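Local coordinates for protein polyhedrin (Antheraea mylitta cypovirus 4, PDB 5A9C) that forms the crystalline matrix of the viral occlusion bodies, or polyhedra, in which cypovirus particles are embedded and probably sheltered outside the insect host, at residues R39-A44 against Y51-Y56; F58-K63 against A167-N172; G81-F86 against I197-Q202; A95-T100 against N144-L149. All coordinates share one frame; numbering follows the deposited sequence.

Interaction 1 (R39-A44 against Y51-Y56)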
loop_
_atom_site.group_PDB
_atom_site.type_symbol
_atom_site.label_atom_id
_atom_site.label_comp_id
_atom_site.label_asym_id
_atom_site.label_seq_id
_atom_site.Cartn_x
_atom_site.Cartn_y
_atom_site.Cartn_z
ATOM N N ARG A 39 -9.271 -15.114 2.074
ATOM C CA ARG A 39 -8.758 -14.820 3.400
ATOM C C ARG A 39 -7.437 -15.521 3.643
ATOM O O ARG A 39 -7.352 -16.749 3.596
ATOM C CB ARG A 39 -9.773 -15.214 4.475
ATOM C CG ARG A 39 -9.458 -14.644 5.851
ATOM C CD ARG A 39 -10.643 -14.806 6.783
ATOM N NE ARG A 39 -10.473 -14.059 8.024
ATOM C CZ ARG A 39 -11.457 -13.821 8.884
ATOM N NH1 ARG A 39 -12.682 -14.265 8.633
ATOM N NH2 ARG A 39 -11.221 -13.132 9.992
ATOM N N VAL A 40 -6.405 -14.727 3.893
ATOM C CA VAL A 40 -5.091 -15.263 4.214
ATOM C C VAL A 40 -4.696 -14.770 5.592
ATOM O O VAL A 40 -4.816 -13.582 5.893
ATOM C CB VAL A 40 -4.035 -14.833 3.180
ATOM C CG1 VAL A 40 -2.641 -15.239 3.640
ATOM C CG2 VAL A 40 -4.342 -15.452 1.831
ATOM N N VAL A 41 -4.249 -15.690 6.437
ATOM C CA VAL A 41 -3.834 -15.330 7.779
ATOM C C VAL A 41 -2.440 -15.857 8.071
ATOM O O VAL A 41 -2.135 -17.024 7.811
ATOM C CB VAL A 41 -4.808 -15.870 8.839
ATOM C CG1 VAL A 41 -4.404 -15.377 10.223
ATOM C CG2 VAL A 41 -6.241 -15.450 8.509
ATOM N N VAL A 42 -1.596 -14.984 8.607
ATOM C CA VAL A 42 -0.269 -15.370 9.051
ATOM C C VAL A 42 -0.260 -15.395 10.576
ATOM O O VAL A 42 -0.367 -14.351 11.223
ATOM C CB VAL A 42 0.805 -14.390 8.541
ATOM C CG1 VAL A 42 2.193 -14.837 8.990
ATOM C CG2 VAL A 42 0.740 -14.273 7.023
ATOM N N PHE A 43 -0.154 -16.591 11.146
ATOM C CA PHE A 43 -0.138 -16.757 12.595
ATOM C C PHE A 43 1.298 -16.851 13.080
ATOM O O PHE A 43 1.986 -17.820 12.771
ATOM C CB PHE A 43 -0.851 -18.051 13.000
ATOM C CG PHE A 43 -2.321 -18.069 12.711
ATOM C CD1 PHE A 43 -3.220 -17.488 13.589
ATOM C CD2 PHE A 43 -2.811 -18.706 11.581
ATOM C CE1 PHE A 43 -4.578 -17.522 13.336
ATOM C CE2 PHE A 43 -4.166 -18.744 11.322
ATOM C CZ PHE A 43 -5.052 -18.155 12.204
ATOM N N ALA A 44 1.747 -15.861 13.844
ATOM C CA ALA A 44 3.094 -15.889 14.411
ATOM C C ALA A 44 3.089 -16.544 15.790
ATOM O O ALA A 44 2.296 -16.173 16.654
ATOM C CB ALA A 44 3.673 -14.479 14.491
ATOM N N TYR A 51 0.497 -15.833 20.533
ATOM C CA TYR A 51 0.488 -15.755 19.077
ATOM C C TYR A 51 0.066 -14.361 18.637
ATOM O O TYR A 51 -0.638 -13.656 19.361
ATOM C CB TYR A 51 -0.502 -16.762 18.483
ATOM C CG TYR A 51 -0.044 -18.206 18.476
ATOM C CD1 TYR A 51 -0.006 -18.952 19.650
ATOM C CD2 TYR A 51 0.328 -18.831 17.290
ATOM C CE1 TYR A 51 0.402 -20.275 19.643
ATOM C CE2 TYR A 51 0.734 -20.158 17.274
ATOM C CZ TYR A 51 0.772 -20.873 18.453
ATOM O OH TYR A 51 1.178 -22.188 18.441
ATOM N N LYS A 52 0.498 -13.967 17.446
ATOM C CA LYS A 52 -0.022 -12.762 16.815
ATOM C C LYS A 52 -0.443 -13.086 15.391
ATOM O O LYS A 52 0.302 -13.716 14.642
ATOM C CB LYS A 52 1.004 -11.629 16.828
ATOM C CG LYS A 52 0.450 -10.319 16.283
ATOM C CD LYS A 52 1.210 -9.107 16.800
ATOM C CE LYS A 52 2.627 -9.043 16.259
ATOM N NZ LYS A 52 3.356 -7.845 16.779
ATOM N N ALA A 53 -1.645 -12.661 15.023
ATOM C CA ALA A 53 -2.187 -12.985 13.713
ATOM C C ALA A 53 -2.275 -11.758 12.815
ATOM O O ALA A 53 -2.739 -10.699 13.236
ATOM C CB ALA A 53 -3.558 -13.639 13.855
ATOM N N PHE A 54 -1.804 -11.911 11.583
ATOM C CA PHE A 54 -2.004 -10.908 10.547
ATOM C C PHE A 54 -3.055 -11.437 9.580
ATOM O O PHE A 54 -2.778 -12.311 8.757
ATOM C CB PHE A 54 -0.689 -10.602 9.830
ATOM C CG PHE A 54 0.395 -10.121 10.751
ATOM C CD1 PHE A 54 1.191 -11.024 11.436
ATOM C CD2 PHE A 54 0.597 -8.766 10.960
ATOM C CE1 PHE A 54 2.179 -10.587 12.297
ATOM C CE2 PHE A 54 1.583 -8.324 11.819
ATOM C CZ PHE A 54 2.374 -9.234 12.488
ATOM N N ASP A 55 -4.263 -10.897 9.699
ATOM C CA ASP A 55 -5.445 -11.432 9.032
ATOM C C ASP A 55 -5.869 -10.542 7.866
ATOM O O ASP A 55 -6.290 -9.404 8.069
ATOM C CB ASP A 55 -6.578 -11.529 10.051
ATOM C CG ASP A 55 -7.774 -12.301 9.537
ATOM O OD1 ASP A 55 -7.877 -12.519 8.314
ATOM O OD2 ASP A 55 -8.617 -12.678 10.373
ATOM N N TYR A 56 -5.758 -11.068 6.649
ATOM C CA TYR A 56 -6.060 -10.296 5.447
ATOM C C TYR A 56 -7.285 -10.844 4.724
ATOM O O TYR A 56 -7.355 -12.032 4.422
ATOM C CB TYR A 56 -4.874 -10.306 4.477
ATOM C CG TYR A 56 -3.561 -9.855 5.079
ATOM C CD1 TYR A 56 -2.711 -10.762 5.693
ATOM C CD2 TYR A 56 -3.172 -8.522 5.027
ATOM C CE1 TYR A 56 -1.510 -10.362 6.240
ATOM C CE2 TYR A 56 -1.972 -8.105 5.574
ATOM C CZ TYR A 56 -1.144 -9.032 6.181
ATOM O OH TYR A 56 0.050 -8.629 6.728
#

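Interaction 2 (F58-K63 against A167-N172)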
loop_
_atom_site.group_PDB
_atom_site.type_symbol
_atom_site.label_atom_id
_atom_site.label_comp_id
_atom_site.label_asym_id
_atom_site.label_seq_id
_atom_site.Cartn_x
_atom_site.Cartn_y
_atom_site.Cartn_z
ATOM N N PHE A 58 -9.480 -10.028 1.140
ATOM C CA PHE A 58 -9.228 -9.374 -0.142
ATOM C C PHE A 58 -9.922 -10.148 -1.256
ATOM O O PHE A 58 -10.017 -11.372 -1.191
ATOM C CB PHE A 58 -7.724 -9.347 -0.416
ATOM C CG PHE A 58 -7.104 -10.716 -0.493
ATOM C CD1 PHE A 58 -6.823 -11.428 0.663
ATOM C CD2 PHE A 58 -6.821 -11.297 -1.716
ATOM C CE1 PHE A 58 -6.262 -12.691 0.599
ATOM C CE2 PHE A 58 -6.258 -12.558 -1.789
ATOM C CZ PHE A 58 -5.977 -13.256 -0.626
ATOM N N PRO A 59 -10.401 -9.438 -2.287
ATOM C CA PRO A 59 -11.182 -10.065 -3.360
ATOM C C PRO A 59 -10.389 -10.606 -4.555
ATOM O O PRO A 59 -10.890 -11.507 -5.230
ATOM C CB PRO A 59 -12.092 -8.929 -3.824
ATOM C CG PRO A 59 -11.279 -7.704 -3.592
ATOM C CD PRO A 59 -10.479 -7.967 -2.332
ATOM N N ASP A 60 -9.196 -10.082 -4.823
ATOM C CA ASP A 60 -8.501 -10.435 -6.063
ATOM C C ASP A 60 -7.078 -10.960 -5.879
ATOM O O ASP A 60 -6.722 -12.008 -6.424
ATOM C CB ASP A 60 -8.499 -9.246 -7.025
ATOM C CG ASP A 60 -9.892 -8.888 -7.502
ATOM O OD1 ASP A 60 -10.566 -9.769 -8.078
ATOM O OD2 ASP A 60 -10.310 -7.730 -7.300
ATOM N N TYR A 61 -6.262 -10.228 -5.131
ATOM C CA TYR A 61 -4.884 -10.644 -4.901
ATOM C C TYR A 61 -4.321 -10.026 -3.633
ATOM O O TYR A 61 -4.768 -8.970 -3.180
ATOM C CB TYR A 61 -3.995 -10.289 -6.100
ATOM C CG TYR A 61 -3.919 -8.806 -6.375
ATOM C CD1 TYR A 61 -2.951 -8.015 -5.766
ATOM C CD2 TYR A 61 -4.822 -8.194 -7.233
ATOM C CE1 TYR A 61 -2.886 -6.655 -6.009
ATOM C CE2 TYR A 61 -4.764 -6.835 -7.482
ATOM C CZ TYR A 61 -3.795 -6.071 -6.867
ATOM O OH TYR A 61 -3.736 -4.717 -7.115
ATOM N N LEU A 62 -3.333 -10.698 -3.062
ATOM C CA LEU A 62 -2.692 -10.226 -1.850
ATOM C C LEU A 62 -1.182 -10.360 -1.969
ATOM O O LEU A 62 -0.668 -11.441 -2.257
ATOM C CB LEU A 62 -3.190 -11.026 -0.645
ATOM C CG LEU A 62 -2.481 -10.766 0.686
ATOM C CD1 LEU A 62 -2.804 -9.375 1.215
ATOM C CD2 LEU A 62 -2.861 -11.829 1.705
ATOM N N LYS A 63 -0.483 -9.249 -1.761
ATOM C CA LYS A 63 0.971 -9.242 -1.666
ATOM C C LYS A 63 1.365 -8.775 -0.272
ATOM O O LYS A 63 1.046 -7.654 0.125
ATOM C CB LYS A 63 1.576 -8.311 -2.721
ATOM C CG LYS A 63 1.276 -8.710 -4.153
ATOM C CD LYS A 63 1.788 -7.666 -5.133
ATOM C CE LYS A 63 1.195 -6.299 -4.830
ATOM N NZ LYS A 63 1.666 -5.260 -5.782
ATOM N N ALA A 167 -8.434 -3.706 -15.129
ATOM C CA ALA A 167 -8.750 -2.384 -14.602
ATOM C C ALA A 167 -9.635 -2.471 -13.364
ATOM O O ALA A 167 -9.319 -1.895 -12.324
ATOM C CB ALA A 167 -9.411 -1.528 -15.672
ATOM N N GLN A 168 -10.747 -3.192 -13.479
ATOM C CA GLN A 168 -11.661 -3.352 -12.355
ATOM C C GLN A 168 -10.977 -4.072 -11.199
ATOM O O GLN A 168 -11.153 -3.704 -10.039
ATOM C CB GLN A 168 -12.919 -4.119 -12.773
ATOM C CG GLN A 168 -13.895 -4.356 -11.627
ATOM C CD GLN A 168 -15.158 -5.077 -12.062
ATOM O OE1 GLN A 168 -15.165 -5.796 -13.062
ATOM N NE2 GLN A 168 -16.235 -4.885 -11.311
ATOM N N THR A 169 -10.199 -5.098 -11.523
ATOM C CA THR A 169 -9.482 -5.872 -10.516
ATOM C C THR A 169 -8.557 -4.989 -9.686
ATOM O O THR A 169 -8.490 -5.114 -8.465
ATOM C CB THR A 169 -8.660 -7.001 -11.165
ATOM O OG1 THR A 169 -9.547 -7.973 -11.732
ATOM C CG2 THR A 169 -7.767 -7.675 -10.134
ATOM N N LEU A 170 -7.844 -4.095 -10.360
ATOM C CA LEU A 170 -6.914 -3.191 -9.696
ATOM C C LEU A 170 -7.637 -2.266 -8.718
ATOM O O LEU A 170 -7.205 -2.091 -7.578
ATOM C CB LEU A 170 -6.140 -2.379 -10.740
ATOM C CG LEU A 170 -5.116 -1.346 -10.266
ATOM C CD1 LEU A 170 -5.811 -0.082 -9.798
ATOM C CD2 LEU A 170 -4.233 -1.921 -9.165
ATOM N N THR A 171 -8.743 -1.683 -9.169
ATOM C CA THR A 171 -9.488 -0.716 -8.367
ATOM C C THR A 171 -10.426 -1.387 -7.366
ATOM O O THR A 171 -10.824 -0.779 -6.372
ATOM C CB THR A 171 -10.307 0.232 -9.264
ATOM O OG1 THR A 171 -11.265 -0.525 -10.014
ATOM C CG2 THR A 171 -9.395 0.969 -10.227
ATOM N N ASN A 172 -10.773 -2.640 -7.633
ATOM C CA ASN A 172 -11.709 -3.382 -6.795
ATOM C C ASN A 172 -11.026 -4.059 -5.611
ATOM O O ASN A 172 -11.675 -4.428 -4.630
ATOM C CB ASN A 172 -12.437 -4.430 -7.639
ATOM C CG ASN A 172 -13.378 -5.288 -6.826
ATOM O OD1 ASN A 172 -12.988 -6.328 -6.296
ATOM N ND2 ASN A 172 -14.631 -4.862 -6.730
#

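Interaction 3 (G81-F86 against I197-Q202)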
loop_
_atom_site.group_PDB
_atom_site.type_symbol
_atom_site.label_atom_id
_atom_site.label_comp_id
_atom_site.label_asym_id
_atom_site.label_seq_id
_atom_site.Cartn_x
_atom_site.Cartn_y
_atom_site.Cartn_z
ATOM N N GLY A 81 8.216 -19.133 14.398
ATOM C CA GLY A 81 7.754 -19.502 13.078
ATOM C C GLY A 81 6.366 -18.956 12.839
ATOM O O GLY A 81 5.793 -18.306 13.716
ATOM N N VAL A 82 5.830 -19.214 11.651
ATOM C CA VAL A 82 4.477 -18.792 11.313
ATOM C C VAL A 82 3.671 -19.922 10.695
ATOM O O VAL A 82 4.215 -20.802 10.030
ATOM C CB VAL A 82 4.463 -17.594 10.329
ATOM C CG1 VAL A 82 4.982 -16.335 11.010
ATOM C CG2 VAL A 82 5.270 -17.912 9.070
ATOM N N ILE A 83 2.366 -19.896 10.935
ATOM C CA ILE A 83 1.445 -20.743 10.202
ATOM C C ILE A 83 0.751 -19.837 9.205
ATOM O O ILE A 83 0.090 -18.871 9.593
ATOM C CB ILE A 83 0.389 -21.398 11.117
ATOM C CG1 ILE A 83 1.050 -22.320 12.146
ATOM C CG2 ILE A 83 -0.629 -22.174 10.287
ATOM C CD1 ILE A 83 1.683 -21.595 13.316
ATOM N N VAL A 84 0.931 -20.118 7.920
ATOM C CA VAL A 84 0.289 -19.321 6.889
ATOM C C VAL A 84 -0.944 -20.057 6.385
ATOM O O VAL A 84 -0.847 -21.168 5.861
ATOM C CB VAL A 84 1.244 -19.001 5.721
ATOM C CG1 VAL A 84 0.553 -18.092 4.713
ATOM C CG2 VAL A 84 2.507 -18.335 6.238
ATOM N N SER A 85 -2.102 -19.434 6.571
ATOM C CA SER A 85 -3.382 -20.037 6.227
ATOM C C SER A 85 -3.958 -19.392 4.970
ATOM O O SER A 85 -4.226 -18.193 4.954
ATOM C CB SER A 85 -4.356 -19.874 7.394
ATOM O OG SER A 85 -5.642 -20.379 7.076
ATOM N N PHE A 86 -4.139 -20.191 3.919
ATOM C CA PHE A 86 -4.698 -19.712 2.653
ATOM C C PHE A 86 -6.143 -20.184 2.516
ATOM O O PHE A 86 -6.414 -21.379 2.611
ATOM C CB PHE A 86 -3.909 -20.280 1.467
ATOM C CG PHE A 86 -2.495 -19.776 1.356
ATOM C CD1 PHE A 86 -1.463 -20.405 2.032
ATOM C CD2 PHE A 86 -2.194 -18.703 0.531
ATOM C CE1 PHE A 86 -0.157 -19.952 1.914
ATOM C CE2 PHE A 86 -0.893 -18.246 0.404
ATOM C CZ PHE A 86 0.130 -18.872 1.096
ATOM N N ILE A 197 -11.347 -20.737 8.873
ATOM C CA ILE A 197 -10.056 -20.694 8.191
ATOM C C ILE A 197 -9.157 -21.836 8.654
ATOM O O ILE A 197 -9.248 -22.285 9.793
ATOM C CB ILE A 197 -9.324 -19.359 8.429
ATOM C CG1 ILE A 197 -9.202 -19.083 9.928
ATOM C CG2 ILE A 197 -10.034 -18.215 7.700
ATOM C CD1 ILE A 197 -8.435 -17.821 10.261
ATOM N N ALA A 198 -8.287 -22.302 7.769
ATOM C CA ALA A 198 -7.384 -23.392 8.106
ATOM C C ALA A 198 -6.429 -22.995 9.222
ATOM O O ALA A 198 -5.944 -21.864 9.265
ATOM C CB ALA A 198 -6.600 -23.832 6.881
ATOM N N TYR A 199 -6.172 -23.933 10.130
ATOM C CA TYR A 199 -5.134 -23.763 11.139
ATOM C C TYR A 199 -4.545 -25.120 11.504
ATOM O O TYR A 199 -5.244 -26.129 11.504
ATOM C CB TYR A 199 -5.667 -23.049 12.389
ATOM C CG TYR A 199 -4.628 -22.921 13.483
ATOM C CD1 TYR A 199 -3.563 -22.035 13.358
ATOM C CD2 TYR A 199 -4.701 -23.697 14.634
ATOM C CE1 TYR A 199 -2.603 -21.924 14.358
ATOM C CE2 TYR A 199 -3.750 -23.592 15.631
ATOM C CZ TYR A 199 -2.704 -22.709 15.489
ATOM O OH TYR A 199 -1.757 -22.615 16.490
ATOM N N ILE A 200 -3.250 -25.132 11.800
ATOM C CA ILE A 200 -2.554 -26.354 12.190
ATOM C C ILE A 200 -2.086 -26.195 13.628
ATOM O O ILE A 200 -1.283 -25.308 13.923
ATOM C CB ILE A 200 -1.324 -26.600 11.297
ATOM C CG1 ILE A 200 -1.709 -26.479 9.822
ATOM C CG2 ILE A 200 -0.692 -27.963 11.601
ATOM C CD1 ILE A 200 -0.532 -26.573 8.879
ATOM N N ASP A 201 -2.595 -27.034 14.527
ATOM C CA ASP A 201 -2.247 -26.895 15.936
ATOM C C ASP A 201 -0.825 -27.379 16.214
ATOM O O ASP A 201 -0.149 -27.888 15.323
ATOM C CB ASP A 201 -3.285 -27.557 16.864
ATOM C CG ASP A 201 -3.163 -29.076 16.926
ATOM O OD1 ASP A 201 -2.156 -29.644 16.453
ATOM O OD2 ASP A 201 -4.091 -29.705 17.482
ATOM N N GLN A 202 -0.374 -27.207 17.452
ATOM C CA GLN A 202 1.021 -27.474 17.795
ATOM C C GLN A 202 1.423 -28.944 17.676
ATOM O O GLN A 202 2.613 -29.266 17.680
ATOM C CB GLN A 202 1.347 -26.915 19.183
ATOM C CG GLN A 202 1.317 -25.393 19.226
ATOM C CD GLN A 202 1.524 -24.829 20.619
ATOM O OE1 GLN A 202 1.814 -25.562 21.566
ATOM N NE2 GLN A 202 1.378 -23.516 20.748
#

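Interaction 4 (A95-T100 against N144-L149)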
loop_
_atom_site.group_PDB
_atom_site.type_symbol
_atom_site.label_atom_id
_atom_site.label_comp_id
_atom_site.label_asym_id
_atom_site.label_seq_id
_atom_site.Cartn_x
_atom_site.Cartn_y
_atom_site.Cartn_z
ATOM N N ALA A 95 0.189 -19.807 -5.503
ATOM C CA ALA A 95 0.254 -19.449 -4.090
ATOM C C ALA A 95 1.637 -19.782 -3.540
ATOM O O ALA A 95 2.177 -20.857 -3.812
ATOM C CB ALA A 95 -0.826 -20.177 -3.302
ATOM N N ARG A 96 2.213 -18.869 -2.764
ATOM C CA ARG A 96 3.581 -19.068 -2.295
ATOM C C ARG A 96 3.946 -18.254 -1.056
ATOM O O ARG A 96 3.298 -17.260 -0.726
ATOM C CB ARG A 96 4.568 -18.739 -3.417
ATOM C CG ARG A 96 4.611 -17.264 -3.763
ATOM C CD ARG A 96 5.346 -17.017 -5.066
ATOM N NE ARG A 96 4.584 -17.479 -6.219
ATOM C CZ ARG A 96 4.943 -17.267 -7.480
ATOM N NH1 ARG A 96 6.056 -16.598 -7.751
ATOM N NH2 ARG A 96 4.189 -17.721 -8.473
ATOM N N VAL A 97 5.005 -18.698 -0.387
ATOM C CA VAL A 97 5.532 -18.043 0.795
ATOM C C VAL A 97 7.046 -18.176 0.750
ATOM O O VAL A 97 7.575 -19.148 0.212
ATOM C CB VAL A 97 5.030 -18.727 2.096
ATOM C CG1 VAL A 97 5.614 -18.046 3.331
ATOM C CG2 VAL A 97 3.512 -18.727 2.160
ATOM N N GLU A 98 7.750 -17.197 1.296
ATOM C CA GLU A 98 9.173 -17.378 1.540
ATOM C C GLU A 98 9.634 -16.531 2.714
ATOM O O GLU A 98 9.075 -15.469 2.987
ATOM C CB GLU A 98 10.006 -17.108 0.279
ATOM C CG GLU A 98 10.244 -15.649 -0.049
ATOM C CD GLU A 98 11.071 -15.473 -1.312
ATOM O OE1 GLU A 98 11.363 -16.488 -1.975
ATOM O OE2 GLU A 98 11.430 -14.323 -1.640
ATOM N N ALA A 99 10.631 -17.036 3.430
ATOM C CA ALA A 99 11.251 -16.295 4.516
ATOM C C ALA A 99 12.503 -15.616 3.979
ATOM O O ALA A 99 13.480 -16.278 3.635
ATOM C CB ALA A 99 11.599 -17.220 5.663
ATOM N N THR A 100 12.457 -14.295 3.894
ATOM C CA THR A 100 13.576 -13.519 3.378
ATOM C C THR A 100 14.407 -12.997 4.546
ATOM O O THR A 100 14.089 -13.263 5.709
ATOM C CB THR A 100 13.076 -12.353 2.502
ATOM O OG1 THR A 100 11.868 -11.822 3.060
ATOM C CG2 THR A 100 12.780 -12.841 1.085
ATOM N N ASN A 144 14.499 -12.807 10.295
ATOM C CA ASN A 144 13.793 -13.264 9.104
ATOM C C ASN A 144 12.599 -12.351 8.841
ATOM O O ASN A 144 12.028 -11.787 9.773
ATOM C CB ASN A 144 13.291 -14.702 9.279
ATOM C CG ASN A 144 14.148 -15.722 8.553
ATOM O OD1 ASN A 144 14.374 -16.825 9.052
ATOM N ND2 ASN A 144 14.623 -15.365 7.368
ATOM N N THR A 145 12.233 -12.192 7.575
ATOM C CA THR A 145 10.982 -11.529 7.230
ATOM C C THR A 145 10.110 -12.498 6.445
ATOM O O THR A 145 10.584 -13.543 6.008
ATOM C CB THR A 145 11.204 -10.233 6.424
ATOM O OG1 THR A 145 12.149 -10.471 5.374
ATOM C CG2 THR A 145 11.721 -9.120 7.330
ATOM N N VAL A 146 8.838 -12.155 6.276
ATOM C CA VAL A 146 7.900 -13.049 5.609
ATOM C C VAL A 146 7.219 -12.395 4.409
ATOM O O VAL A 146 6.742 -11.265 4.488
ATOM C CB VAL A 146 6.820 -13.557 6.586
ATOM C CG1 VAL A 146 5.798 -14.406 5.848
ATOM C CG2 VAL A 146 7.459 -14.339 7.731
ATOM N N LYS A 147 7.180 -13.122 3.296
ATOM C CA LYS A 147 6.506 -12.669 2.088
ATOM C C LYS A 147 5.447 -13.682 1.694
ATOM O O LYS A 147 5.709 -14.885 1.688
ATOM C CB LYS A 147 7.507 -12.508 0.943
ATOM C CG LYS A 147 8.461 -11.344 1.104
ATOM C CD LYS A 147 9.626 -11.447 0.129
ATOM C CE LYS A 147 9.155 -11.579 -1.313
ATOM N NZ LYS A 147 10.303 -11.847 -2.228
ATOM N N VAL A 148 4.248 -13.202 1.382
ATOM C CA VAL A 148 3.174 -14.086 0.940
ATOM C C VAL A 148 2.520 -13.551 -0.328
ATOM O O VAL A 148 2.298 -12.347 -0.464
ATOM C CB VAL A 148 2.092 -14.263 2.022
ATOM C CG1 VAL A 148 1.012 -15.231 1.547
ATOM C CG2 VAL A 148 2.714 -14.752 3.324
ATOM N N LEU A 149 2.226 -14.455 -1.255
ATOM C CA LEU A 149 1.465 -14.118 -2.452
ATOM C C LEU A 149 0.281 -15.063 -2.618
ATOM O O LEU A 149 0.439 -16.282 -2.592
ATOM C CB LEU A 149 2.344 -14.191 -3.699
ATOM C CG LEU A 149 1.583 -14.071 -5.023
ATOM C CD1 LEU A 149 0.941 -12.701 -5.156
ATOM C CD2 LEU A 149 2.496 -14.346 -6.205
#

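Interaction 1 (R39-A44 against Y51-Y56)
Six backbone hydrogen bonds tie Val-40, Val-42 and Ala-44 to Tyr-56, Phe-54 and Lys-52, each of these residues both giving and accepting. The bonds are nearly straight in the middle, where Phe-54 N reaches Val-42 O at 2.9 Å. At the Tyr-56 rung the tyrosine ring also lays its edge, in plane, beside Val-40 O. Between these rungs, the non-hydrogen-bonded pairs Val-41 with Asp-55 and Phe-43 with Ala-53 add CA-H...O contacts, for example Val-41 CA to Phe-54 O at 3.3 Å. This is a beta hairpin, its strands antiparallel at 165° and lying inside the large antiparallel sheet: strand 81-87 bonds to the outer side of 39-44, and strand 176-182 to that of 51-56.

The ionic contact is at the Arg-39 end. With CG anti to the backbone N (chi1 -166°) and the chain extended on to NE, the guanidinium meets the carboxylate of Asp-55 side-on. NE bonds OD1 on its syn lone pair at 3.0 Å, and NH2 bonds OD2 at 2.7 Å, with the two flat groups 27° from coplanar. The methyl CG2 of Val-41 lies beside Asp-55 OD1. Tyr-191 OH also bonds Asp-55 OD2, so helix 185-195 shares this buried salt bridge.

Apolar contacts occur on both faces of the sheet. Val-41 CG1 sits 3.4 Å above one face of the Phe-43 ring, toward its rim. Ala-53 CB comes obliquely to the same ring, 3.9 Å from CD1 of Phe-43. On the sheet face that carries Val-40 and Tyr-56, Val-42 CB meets Phe-54 CB at 4.3 Å.

Interaction 2 (F58-K63 against A167-N172)
Asp-60, in the turn that leads from strand 51-58 into strand 61-66, meets Thr-169 through its CB, which lies 3.6 Å from CG2 of Thr-169. One atom further out, Asp-60 CG is again 3.6 Å from that methyl. At the tip the carboxylate divides its roles. Asp-60 OD1 forms a salt bridge with Arg-160, and Thr-169 OG1 lies within hydrogen-bonding reach of the carbonyls of Arg-160 and Gln-165. Asp-60 OD2 lies toward the helix, 3.4 Å from Thr-169 O, a pair of acceptors that cannot bond to each other.

Tyr-61 adds the next contact. Its CG stands between the backbone N and the carbonyl carbon (chi1 62°), and the ring presents an edge to Thr-169, CE2 lying 4.1 Å from CG2 of Thr-169. Farther on, Tyr-61 OH is 3.5 Å from Leu-170 CD2. Pro-59 closes the other end, its CG 3.5 Å from the carbonyl O of Asn-172.

The contact thus sets the last turns of helix 165-172 against the start of strand 61-66, beside a subunit interface: Leu-170 O accepts a hydrogen bond from Lys-63 of a second subunit. The contacts that can be placed firmly are largely those of methyl groups and a ring edge, and the buried Asp-60 charge is probably balanced by Arg-160.

Interaction 3 (G81-F86 against I197-Q202)
Ser-85 holds OG anti to its backbone N (chi1 177°), which carries the hydroxyl across to Ala-198, and Ile-83 has CG2 anti to N as well, aimed at Tyr-199 and Ile-200. From that position Ser-85 OG donates to Ala-198 O at 2.7 Å. The hydroxyl arrives at a C=O...O angle of 122°, tilted 22° from the carbonyl plane, so the carbonyl is approached well off its axis. Ala-198 CB lies 3.6 Å from the same OG.

Asn-87 supports this bond from outside: its ND2 is hydrogen-bonded to Ser-85 OG, while its OD1 accepts from Ala-198 N. Ile-83 makes the apolar half of the contact. Its CG2 comes obliquely to the Tyr-199 ring, 4.2 Å from CD1 of Tyr-199, and looser still, 4.5 Å, to CG1 of Ile-200. Tyr-199 is steadied independently, with OH bonded to Glu-185 and its ring edge-to-face with that of Phe-43.

No backbone ladder links the segments; a side-chain-to-backbone hydrogen bond joins them. Residues 197-202, leaving helix 185-195, lie over the face of strand 81-87 that bears Ile-83 and Ser-85. Such layering belongs to the core of the polyhedrin subunit, where helix 185-195 and the chain after it pack on the large antiparallel sheet.

Interaction 4 (A95-T100 against N144-L149)
Strands 96-100 and 145-151 are antiparallel neighbours in the smaller, three-stranded sheet, where Arg-96, Glu-98 and Thr-100 form the hydrogen-bonded pairs with Leu-149, Lys-147 and Thr-145. The rungs begin with Leu-149 N bonded to Arg-96 O at 3.0 Å and end at Thr-100, whose O takes two donors. Thr-145 N and Asn-144 ND2, the latter at 2.7 Å, reach that oxygen from opposite faces of its carbonyl plane. Thr-100 OG1 also donates to Thr-145 OG1 at 2.7 Å, which itself bonds Asn-101 O.

On the sheet face with Arg-96 and Thr-100, Glu-98 and Lys-147 run side by side and point the same way. The lysine chain bends at chi3 (55°), which turns CE toward Glu-98; Lys-147 NZ beyond it bonds Glu-98 OE2 at 2.8 Å on the anti side, 33° out of the carboxylate plane. Lys-147 CD rests on Thr-100 CG2, 3.6 Å away. Leu-149 CD2 lies 3.8 Å above one face of the Arg-96 guanidinium, whose NE bonds Arg-94 O. On the sheet face that carries Val-97 and Val-148, their CG2 atoms meet at 4.2 Å.

Trp-116 makes cation-pi contacts with both Arg-96 and Lys-147, and Lys-147 NZ also bonds Ala-115 O. The buried ammonium is thus gripped by a carboxylate, a carbonyl and an aromatic ring, which should stabilise its charged form.

Overall arrangement
Two sheets and what lies on them organise the four contacts. Interactions 1 and 3, with centres about 8 Å apart, share the large sheet: Val-41 O bonds Ser-85 N at 2.7 Å, and Tyr-51 OH reaches Gln-202 NE2 at the same distance, a probable hydrogen bond. The small sheet links interactions 2 and 4, whose centres are about 20 Å apart, with Leu-149 CD1 packing 3.5 Å from Leu-62 O. Between the sheets lies an apolar layer, in which Phe-86 CZ touches Val-97 CG2 at 3.5 Å and Val-40 CB meets Leu-62 CD2, also at 3.5 Å. Interactions 2 and 3 do not touch, their nearest atoms about 7 Å apart.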